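Local atomic coordinates of cryptochrome DASH (Arabidopsis thaliana, PDB entry 2J4D), a protein that binds FAD and a folate light antenna, repairs cyclobutane pyrimidine dimers in single-stranded DNA, and may also serve as a blue-light photoreceptor. Residues F23-L28 with V306-K311; R106-K111 with G250-G255; K180-F185 with S206-T211; N456-P459 with Y463-F466. All coordinates share one frame; numbering follows the deposited sequence.

Contact 1 touches both contact 2 and contact 3, which do not touch each other, whereas contact 4 stands apart, its centre about 36 to 40 Å from theirs. Helix 12-26 links the first two: Phe23 of contact 1 packs on Asn108, Lys111 and Glu252 of contact 2. Tyr26 of contact 1 also touches Ser210, in the 206-211 loop of contact 3. Their chemistry differs with their place. Contact 2 is a buried amide and hydroxyl network with waters and the charges of Lys111 and Glu252, and contact 4 a buried carboxylate on backbone N-H groups. Contact 1, partly buried, stacks two arginines; contact 3, on the surface, is a charged pair flanked by waters.

Contact 1: residues F23-L28 with V306-K311; sequences FERYAL and VQRYEK
Arg308 reaches across from helix 299-312 and lays its guanidinium on that of Arg25, which comes from the opposite direction off helix 12-26. The two planes are only 10° apart, with centres separated by 3.7 Å, and Arg308 NH2 sits 3.3 Å from Arg25 CZ, over the middle of that group. Both chains start with CG anti to the backbone N and then bend at chi3 (85° in Arg308, -62° in Arg25), which turns the flat ends face to face. Arg308 NH1, at the edge of the group, reaches Tyr26 OH only through water 1, which accepts from NH1 at 2.9 Å and donates to OH at 3.2 Å. Glu305, one turn earlier, forms a salt bridge with Arg308 NH1 and a hydrogen bond with Tyr26 OH, and makes a long, weak ion pair with Arg25. Its negative charge probably lets the two cations stack. Arginine suits both positions, since a planar, delocalised cation can stack by its face while its edge nitrogens serve polar partners. The outcome is a face-to-face guanidinium stack next to the Glu305 carboxylate, joining the N-terminal helix to the mainly helical part of the photolyase/cryptochrome fold.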
# COMPACT_ATOMS: atom_id res chain seq x y z
N PHE A 23 -6.40 -6.32 -19.57
CA PHE A 23 -6.56 -4.99 -20.17
C PHE A 23 -7.67 -5.08 -21.21
O PHE A 23 -8.50 -4.19 -21.36
CB PHE A 23 -5.26 -4.53 -20.83
CG PHE A 23 -4.15 -4.22 -19.85
CD1 PHE A 23 -2.82 -4.21 -20.27
CD2 PHE A 23 -4.43 -3.91 -18.52
CE1 PHE A 23 -1.78 -3.89 -19.38
CE2 PHE A 23 -3.41 -3.59 -17.62
CZ PHE A 23 -2.09 -3.58 -18.05
N GLU A 24 -7.66 -6.19 -21.94
CA GLU A 24 -8.63 -6.47 -22.98
C GLU A 24 -10.04 -6.53 -22.38
O GLU A 24 -10.97 -5.90 -22.88
CB GLU A 24 -8.28 -7.80 -23.63
CG GLU A 24 -8.62 -7.93 -25.09
CD GLU A 24 -7.89 -9.09 -25.73
OE1 GLU A 24 -8.16 -10.25 -25.35
OE2 GLU A 24 -7.02 -8.84 -26.60
N ARG A 25 -10.18 -7.28 -21.29
CA ARG A 25 -11.48 -7.43 -20.65
C ARG A 25 -12.12 -6.12 -20.21
O ARG A 25 -13.33 -5.97 -20.27
CB ARG A 25 -11.38 -8.37 -19.44
CG ARG A 25 -12.72 -8.57 -18.72
CD ARG A 25 -12.62 -9.48 -17.50
NE ARG A 25 -12.19 -10.82 -17.87
CZ ARG A 25 -10.97 -11.31 -17.63
NH1 ARG A 25 -10.06 -10.55 -17.03
NH2 ARG A 25 -10.66 -12.54 -18.02
N TYR A 26 -11.31 -5.16 -19.77
CA TYR A 26 -11.85 -3.89 -19.29
C TYR A 26 -11.69 -2.71 -20.24
O TYR A 26 -11.98 -1.57 -19.87
CB TYR A 26 -11.22 -3.56 -17.93
CG TYR A 26 -11.62 -4.54 -16.85
CD1 TYR A 26 -12.83 -4.40 -16.16
CD2 TYR A 26 -10.83 -5.65 -16.56
CE1 TYR A 26 -13.24 -5.35 -15.22
CE2 TYR A 26 -11.23 -6.60 -15.62
CZ TYR A 26 -12.44 -6.44 -14.96
OH TYR A 26 -12.84 -7.40 -14.05
N ALA A 27 -11.23 -2.97 -21.46
CA ALA A 27 -11.03 -1.90 -22.44
C ALA A 27 -12.30 -1.15 -22.81
O ALA A 27 -13.39 -1.73 -22.85
CB ALA A 27 -10.39 -2.49 -23.70
N LEU A 28 -12.17 0.15 -23.07
CA LEU A 28 -13.31 0.98 -23.46
C LEU A 28 -13.69 0.54 -24.87
O LEU A 28 -12.89 0.66 -25.80
CB LEU A 28 -12.92 2.46 -23.48
CG LEU A 28 -13.88 3.53 -22.93
CD1 LEU A 28 -13.63 4.84 -23.68
CD2 LEU A 28 -15.32 3.12 -23.10
N VAL A 306 -14.10 -10.16 -8.18
CA VAL A 306 -14.80 -10.95 -7.16
C VAL A 306 -16.24 -11.25 -7.64
O VAL A 306 -16.75 -12.36 -7.43
CB VAL A 306 -14.88 -10.18 -5.81
CG1 VAL A 306 -15.85 -10.88 -4.86
CG2 VAL A 306 -13.50 -10.10 -5.17
N GLN A 307 -16.88 -10.28 -8.26
CA GLN A 307 -18.24 -10.49 -8.77
C GLN A 307 -18.24 -11.59 -9.81
O GLN A 307 -19.12 -12.46 -9.82
CB GLN A 307 -18.78 -9.22 -9.43
CG GLN A 307 -19.17 -8.09 -8.49
CD GLN A 307 -19.68 -6.89 -9.26
OE1 GLN A 307 -18.97 -6.32 -10.10
NE2 GLN A 307 -20.93 -6.50 -9.00
N ARG A 308 -17.26 -11.56 -10.71
CA ARG A 308 -17.18 -12.57 -11.74
C ARG A 308 -16.91 -13.94 -11.12
O ARG A 308 -17.48 -14.95 -11.55
CB ARG A 308 -16.09 -12.23 -12.77
CG ARG A 308 -16.17 -13.13 -13.99
CD ARG A 308 -15.39 -12.61 -15.20
NE ARG A 308 -13.98 -13.00 -15.16
CZ ARG A 308 -13.01 -12.22 -14.70
NH1 ARG A 308 -13.31 -11.01 -14.25
NH2 ARG A 308 -11.76 -12.66 -14.69
N TYR A 309 -16.06 -13.97 -10.10
CA TYR A 309 -15.75 -15.22 -9.42
C TYR A 309 -17.01 -15.80 -8.79
O TYR A 309 -17.29 -17.01 -8.92
CB TYR A 309 -14.70 -14.98 -8.33
CG TYR A 309 -14.21 -16.24 -7.64
CD1 TYR A 309 -13.06 -16.90 -8.08
CD2 TYR A 309 -14.87 -16.75 -6.52
CE1 TYR A 309 -12.58 -18.03 -7.41
CE2 TYR A 309 -14.40 -17.88 -5.85
CZ TYR A 309 -13.25 -18.51 -6.30
OH TYR A 309 -12.77 -19.61 -5.62
N GLU A 310 -17.77 -14.95 -8.11
CA GLU A 310 -18.99 -15.40 -7.45
C GLU A 310 -20.00 -15.96 -8.45
O GLU A 310 -20.71 -16.91 -8.14
CB GLU A 310 -19.63 -14.26 -6.65
CG GLU A 310 -18.77 -13.77 -5.49
CD GLU A 310 -19.56 -13.00 -4.46
OE1 GLU A 310 -20.50 -12.27 -4.85
OE2 GLU A 310 -19.24 -13.11 -3.26
N LYS A 311 -20.04 -15.38 -9.64
CA LYS A 311 -20.97 -15.83 -10.67
C LYS A 311 -20.52 -17.13 -11.34
O LYS A 311 -21.32 -18.05 -11.54
CB LYS A 311 -21.12 -14.75 -11.75
CG LYS A 311 -22.03 -15.15 -12.92
CD LYS A 311 -22.08 -14.05 -13.98
CE LYS A 311 -23.08 -14.35 -15.09
NZ LYS A 311 -22.73 -15.57 -15.88
O HOH W 1 -15.30 -9.13 -15.05

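Contact 2: residues R106-K111 with G250-G255; sequences RKNLMK and GGESAG
Asn108 lies in the last turns of helix 92-111 and turns its amide toward the start of helix 252-265. Its ND2 makes a weak but fairly straight hydrogen bond to Ser253 OG, 3.4 Å long with an N-H...O angle of 162°. Water 2 adds a second path, accepting from ND2 at 2.8 Å and donating to Glu252 OE1 at 2.7 Å. The amide and the Glu252 carboxylate stand with their planes at a right angle. Extended from its backbone, that carboxylate carries on to the N-H groups of Val52 and Leu53 in a neighbouring loop. One turn on from Asn108, Lys111 folds back so that its NZ donates to Asn108 OD1 at 2.8 Å, nearly along the C=O axis. Water 3 connects NZ weakly with Ser253 OG, to which it donates at 2.7 Å, while Asp104 also holds this hydroxyl. The Asn108 amide has a donor on its oxygen and acceptors on its nitrogen, which probably fixes its flip. The helices thus meet through one weak direct bond and two bridging waters, so the match is polar and hydrated and not a close fit of side chains.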
# COMPACT_ATOMS: atom_id res chain seq x y z
N ARG A 106 5.68 2.76 -17.49
CA ARG A 106 6.14 3.30 -18.77
C ARG A 106 5.81 2.29 -19.87
O ARG A 106 5.30 2.66 -20.92
CB ARG A 106 7.65 3.55 -18.72
CG ARG A 106 8.30 3.73 -20.10
CD ARG A 106 9.75 4.18 -19.97
NE ARG A 106 9.85 5.61 -19.70
CZ ARG A 106 10.95 6.24 -19.29
NH1 ARG A 106 12.08 5.56 -19.09
NH2 ARG A 106 10.92 7.55 -19.10
N LYS A 107 6.09 1.02 -19.63
CA LYS A 107 5.81 -0.01 -20.61
C LYS A 107 4.33 -0.06 -20.99
O LYS A 107 3.99 -0.11 -22.18
CB LYS A 107 6.25 -1.37 -20.07
CG LYS A 107 5.82 -2.56 -20.90
CD LYS A 107 6.38 -3.85 -20.31
CE LYS A 107 5.36 -4.98 -20.34
NZ LYS A 107 5.93 -6.25 -19.79
N ASN A 108 3.45 -0.04 -20.00
CA ASN A 108 2.02 -0.10 -20.28
C ASN A 108 1.48 1.17 -20.93
O ASN A 108 0.53 1.12 -21.71
CB ASN A 108 1.25 -0.43 -19.00
CG ASN A 108 1.48 -1.86 -18.55
OD1 ASN A 108 1.53 -2.77 -19.38
ND2 ASN A 108 1.63 -2.07 -17.24
N LEU A 109 2.08 2.31 -20.61
CA LEU A 109 1.65 3.56 -21.23
C LEU A 109 2.06 3.51 -22.70
O LEU A 109 1.29 3.89 -23.59
CB LEU A 109 2.29 4.76 -20.53
CG LEU A 109 1.66 5.10 -19.17
CD1 LEU A 109 2.49 6.17 -18.47
CD2 LEU A 109 0.23 5.58 -19.37
N MET A 110 3.27 3.02 -22.96
CA MET A 110 3.74 2.93 -24.33
C MET A 110 2.82 2.05 -25.18
O MET A 110 2.59 2.33 -26.36
CB MET A 110 5.17 2.40 -24.38
CG MET A 110 6.17 3.36 -23.78
SD MET A 110 7.85 2.77 -23.88
CE MET A 110 8.73 4.29 -23.88
N LYS A 111 2.29 0.99 -24.59
CA LYS A 111 1.41 0.11 -25.34
C LYS A 111 0.14 0.82 -25.81
O LYS A 111 -0.48 0.41 -26.79
CB LYS A 111 1.05 -1.12 -24.51
CG LYS A 111 2.28 -1.90 -24.09
CD LYS A 111 1.96 -3.27 -23.52
CE LYS A 111 1.04 -3.18 -22.33
NZ LYS A 111 1.07 -4.45 -21.56
N GLY A 250 7.13 -5.59 -8.39
CA GLY A 250 6.44 -4.34 -8.64
C GLY A 250 5.75 -4.21 -9.98
O GLY A 250 6.09 -4.90 -10.95
N GLY A 251 4.75 -3.33 -10.03
CA GLY A 251 4.05 -3.07 -11.28
C GLY A 251 2.62 -3.56 -11.43
O GLY A 251 2.20 -4.55 -10.84
N GLU A 252 1.87 -2.83 -12.25
CA GLU A 252 0.49 -3.17 -12.56
C GLU A 252 0.40 -4.56 -13.21
O GLU A 252 -0.49 -5.34 -12.87
CB GLU A 252 -0.10 -2.12 -13.50
CG GLU A 252 -1.42 -2.52 -14.17
CD GLU A 252 -2.08 -1.35 -14.91
OE1 GLU A 252 -1.35 -0.49 -15.46
OE2 GLU A 252 -3.32 -1.30 -14.95
N SER A 253 1.31 -4.87 -14.13
CA SER A 253 1.28 -6.17 -14.78
C SER A 253 1.35 -7.30 -13.76
O SER A 253 0.54 -8.22 -13.78
CB SER A 253 2.44 -6.31 -15.77
OG SER A 253 2.33 -5.33 -16.78
N ALA A 254 2.32 -7.21 -12.85
CA ALA A 254 2.48 -8.22 -11.82
C ALA A 254 1.28 -8.20 -10.88
O ALA A 254 0.83 -9.24 -10.40
CB ALA A 254 3.78 -7.99 -11.04
N GLY A 255 0.76 -7.00 -10.62
CA GLY A 255 -0.38 -6.90 -9.73
C GLY A 255 -1.62 -7.60 -10.25
O GLY A 255 -2.25 -8.37 -9.52
O HOH W 2 1.25 0.10 -15.55
O HOH W 3 2.48 -6.29 -19.27

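Contact 3: residues K180-F185 with S206-T211; sequences KDDLPF and SIRSST
Arg208 and Asp182 form a side-on salt bridge, two nitrogens of the guanidinium each holding one carboxylate oxygen. Arg208 NE donates to Asp182 OD2 at 2.8 Å, on the syn side of that oxygen, and Arg208 NH2 donates to Asp182 OD1 at 3.1 Å, nearly straight at 172°. Both oxygens lie near the guanidinium plane, yet the carboxylate is turned 41° against it, which leaves OD1 met from above its own plane. The Arg208 chain runs extended from CG to NE, giving it the length to present this edge across the gap. The two loops flank helix 194-204: 180-185 belongs to the loop that follows strand 168-172, an outermost strand of the photolyase alpha/beta sheet, and 206-211 departs from the helix end, so the ion pair closes the base of a loop-helix-loop excursion. Two waters extend the contact beyond the ion pair. Water 4 donates to Asp181 OD2 at 2.6 Å and accepts from Arg208 NH2 at 2.9 Å, while water 5 donates both to Asp182 OD2 and to the Ser206 carbonyl O. Aspartate and arginine suit this surface site, where these waters supply further partners for their charges. Arg208 also touches His179, the residue before 180-185.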
# COMPACT_ATOMS: atom_id res chain seq x y z
N LYS A 180 -15.80 8.67 -2.11
CA LYS A 180 -16.07 9.66 -1.07
C LYS A 180 -17.38 10.43 -1.30
O LYS A 180 -18.13 10.68 -0.35
CB LYS A 180 -14.90 10.65 -0.99
CG LYS A 180 -14.97 11.61 0.20
CD LYS A 180 -13.67 12.41 0.34
CE LYS A 180 -13.75 13.77 -0.32
NZ LYS A 180 -14.60 14.71 0.47
N ASP A 181 -17.66 10.78 -2.55
CA ASP A 181 -18.87 11.53 -2.89
C ASP A 181 -20.17 10.74 -2.73
O ASP A 181 -21.25 11.33 -2.66
CB ASP A 181 -18.80 12.05 -4.32
CG ASP A 181 -17.68 13.05 -4.53
OD1 ASP A 181 -17.21 13.62 -3.53
OD2 ASP A 181 -17.29 13.27 -5.69
N ASP A 182 -20.06 9.41 -2.67
CA ASP A 182 -21.24 8.55 -2.55
C ASP A 182 -21.58 8.14 -1.12
O ASP A 182 -22.61 7.50 -0.90
CB ASP A 182 -21.08 7.26 -3.37
CG ASP A 182 -20.88 7.51 -4.85
OD1 ASP A 182 -21.33 8.55 -5.36
OD2 ASP A 182 -20.28 6.63 -5.52
N LEU A 183 -20.72 8.48 -0.17
CA LEU A 183 -20.93 8.11 1.23
C LEU A 183 -22.20 8.70 1.84
O LEU A 183 -22.67 9.75 1.41
CB LEU A 183 -19.74 8.55 2.08
CG LEU A 183 -18.40 7.87 1.78
CD1 LEU A 183 -17.32 8.47 2.66
CD2 LEU A 183 -18.52 6.37 2.04
N PRO A 184 -22.77 8.02 2.84
CA PRO A 184 -23.99 8.50 3.50
C PRO A 184 -23.69 9.54 4.58
O PRO A 184 -24.52 9.79 5.45
CB PRO A 184 -24.60 7.22 4.07
CG PRO A 184 -23.39 6.42 4.42
CD PRO A 184 -22.46 6.63 3.24
N PHE A 185 -22.50 10.12 4.52
CA PHE A 185 -22.09 11.14 5.48
C PHE A 185 -20.81 11.84 5.00
O PHE A 185 -20.06 11.26 4.21
CB PHE A 185 -21.85 10.54 6.88
CG PHE A 185 -21.37 9.10 6.88
CD1 PHE A 185 -20.20 8.74 6.21
CD2 PHE A 185 -22.10 8.11 7.52
CE1 PHE A 185 -19.77 7.41 6.18
CE2 PHE A 185 -21.69 6.77 7.49
CZ PHE A 185 -20.52 6.42 6.82
N SER A 206 -23.45 2.00 -3.24
CA SER A 206 -23.15 1.05 -4.30
C SER A 206 -21.68 1.28 -4.65
O SER A 206 -21.15 2.37 -4.43
CB SER A 206 -24.00 1.31 -5.54
OG SER A 206 -25.34 0.93 -5.34
N ILE A 207 -21.03 0.26 -5.18
CA ILE A 207 -19.65 0.37 -5.60
C ILE A 207 -19.71 0.67 -7.09
O ILE A 207 -20.40 -0.02 -7.84
CB ILE A 207 -18.89 -0.96 -5.36
CG1 ILE A 207 -18.78 -1.24 -3.86
CG2 ILE A 207 -17.49 -0.89 -5.98
CD1 ILE A 207 -18.15 -2.57 -3.52
N ARG A 208 -19.01 1.71 -7.54
CA ARG A 208 -19.03 2.07 -8.95
C ARG A 208 -18.27 1.07 -9.80
O ARG A 208 -17.30 0.46 -9.35
CB ARG A 208 -18.40 3.45 -9.15
CG ARG A 208 -19.06 4.58 -8.36
CD ARG A 208 -18.37 5.90 -8.65
NE ARG A 208 -18.93 7.01 -7.90
CZ ARG A 208 -18.63 8.29 -8.14
NH1 ARG A 208 -17.79 8.60 -9.11
NH2 ARG A 208 -19.18 9.25 -7.41
N SER A 209 -18.72 0.90 -11.05
CA SER A 209 -18.05 0.01 -11.99
C SER A 209 -16.68 0.64 -12.20
O SER A 209 -16.52 1.85 -12.04
CB SER A 209 -18.80 -0.03 -13.33
OG SER A 209 -20.12 -0.52 -13.17
N SER A 210 -15.69 -0.16 -12.57
CA SER A 210 -14.37 0.40 -12.80
C SER A 210 -14.42 1.23 -14.08
O SER A 210 -15.21 0.94 -14.98
CB SER A 210 -13.33 -0.73 -12.92
OG SER A 210 -13.54 -1.50 -14.09
N THR A 211 -13.61 2.27 -14.14
CA THR A 211 -13.58 3.13 -15.32
C THR A 211 -12.86 2.44 -16.48
O THR A 211 -11.75 1.93 -16.32
CB THR A 211 -12.89 4.48 -14.99
OG1 THR A 211 -13.68 5.17 -14.01
CG2 THR A 211 -12.76 5.35 -16.23
O HOH W 4 -18.50 12.04 -7.69
O HOH W 5 -19.22 4.47 -4.39

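Contact 4: residues N456-P459 with Y463-F466; sequences NYDP and YVAF
Asp458 OD1 receives the backbone N-H of Tyr463 at 2.8 Å, along a nearly straight line of 169° and on the syn side of the oxygen. The second oxygen, OD2, takes the N-H of Val464 at 3.3 Å, from above the carboxylate plane. A single carboxylate thus satisfies two consecutive amides in the first turn of helix 462-467, where N-H groups have no carbonyl one turn back to bond. Asp458 is the first residue to leave helix 450-457, and its CG lies anti to the backbone N (chi1 -171°), carrying the acid toward the next helix. Aspartate fits here because its short side chain offers two oxygens close to the backbone, and the positive end of the helix dipole would probably steady its charge. Tyr463 CB also comes within 3.3 Å of Asp458 OD1, and Val464 CG1 within 3.6 Å of Asp458 OD2. The Tyr463 ring leads away from the acid, its OH bonded to Glu382, while Val464 rests on Pro374 and Ala378 of helix 374-386. Helix 450-457 is thus joined to helix 462-467 by a side chain bonded to the latter's N-terminal turn, within the FAD-binding region of the photolyase family.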
# COMPACT_ATOMS: atom_id res chain seq x y z
N ASN A 456 -2.34 -20.55 18.99
CA ASN A 456 -3.46 -20.48 18.06
C ASN A 456 -3.07 -20.30 16.60
O ASN A 456 -3.74 -20.83 15.72
CB ASN A 456 -4.41 -19.34 18.44
CG ASN A 456 -5.01 -19.53 19.82
OD1 ASN A 456 -5.18 -20.66 20.28
ND2 ASN A 456 -5.36 -18.42 20.47
N TYR A 457 -1.99 -19.58 16.35
CA TYR A 457 -1.61 -19.32 14.97
C TYR A 457 -0.33 -19.96 14.44
O TYR A 457 -0.06 -19.90 13.24
CB TYR A 457 -1.59 -17.81 14.75
CG TYR A 457 -2.92 -17.19 15.09
CD1 TYR A 457 -4.05 -17.46 14.32
CD2 TYR A 457 -3.07 -16.40 16.23
CE1 TYR A 457 -5.30 -16.95 14.67
CE2 TYR A 457 -4.32 -15.89 16.59
CZ TYR A 457 -5.43 -16.17 15.80
OH TYR A 457 -6.66 -15.67 16.15
N ASP A 458 0.45 -20.59 15.32
CA ASP A 458 1.68 -21.28 14.90
C ASP A 458 1.93 -22.43 15.87
O ASP A 458 3.01 -22.56 16.44
CB ASP A 458 2.87 -20.32 14.91
CG ASP A 458 4.11 -20.92 14.27
OD1 ASP A 458 3.97 -21.67 13.28
OD2 ASP A 458 5.23 -20.64 14.75
N PRO A 459 0.91 -23.30 16.05
CA PRO A 459 0.97 -24.46 16.95
C PRO A 459 2.17 -25.38 16.75
O PRO A 459 2.76 -25.85 17.73
CB PRO A 459 -0.36 -25.17 16.69
CG PRO A 459 -0.63 -24.85 15.25
CD PRO A 459 -0.28 -23.37 15.19
N TYR A 463 6.10 -21.55 11.53
CA TYR A 463 6.45 -20.19 11.13
C TYR A 463 7.76 -19.70 11.75
O TYR A 463 8.65 -19.26 11.04
CB TYR A 463 5.32 -19.21 11.49
CG TYR A 463 5.67 -17.76 11.22
CD1 TYR A 463 5.72 -17.26 9.91
CD2 TYR A 463 6.00 -16.90 12.26
CE1 TYR A 463 6.10 -15.94 9.66
CE2 TYR A 463 6.38 -15.57 12.02
CZ TYR A 463 6.43 -15.10 10.72
OH TYR A 463 6.82 -13.81 10.48
N VAL A 464 7.87 -19.76 13.07
CA VAL A 464 9.10 -19.29 13.70
C VAL A 464 10.31 -20.11 13.26
O VAL A 464 11.42 -19.58 13.16
CB VAL A 464 8.99 -19.28 15.24
CG1 VAL A 464 7.85 -18.38 15.66
CG2 VAL A 464 8.79 -20.69 15.77
N ALA A 465 10.09 -21.39 12.97
CA ALA A 465 11.17 -22.28 12.54
C ALA A 465 11.69 -21.92 11.15
O ALA A 465 12.88 -22.05 10.86
CB ALA A 465 10.69 -23.74 12.55
N PHE A 466 10.78 -21.49 10.28
CA PHE A 466 11.17 -21.11 8.94
C PHE A 466 12.09 -19.89 8.98
O PHE A 466 13.10 -19.84 8.28
CB PHE A 466 9.93 -20.80 8.08
CG PHE A 466 10.26 -20.24 6.72
CD1 PHE A 466 10.34 -18.87 6.52
CD2 PHE A 466 10.54 -21.10 5.66
CE1 PHE A 466 10.70 -18.35 5.28
CE2 PHE A 466 10.90 -20.59 4.41
CZ PHE A 466 10.98 -19.21 4.21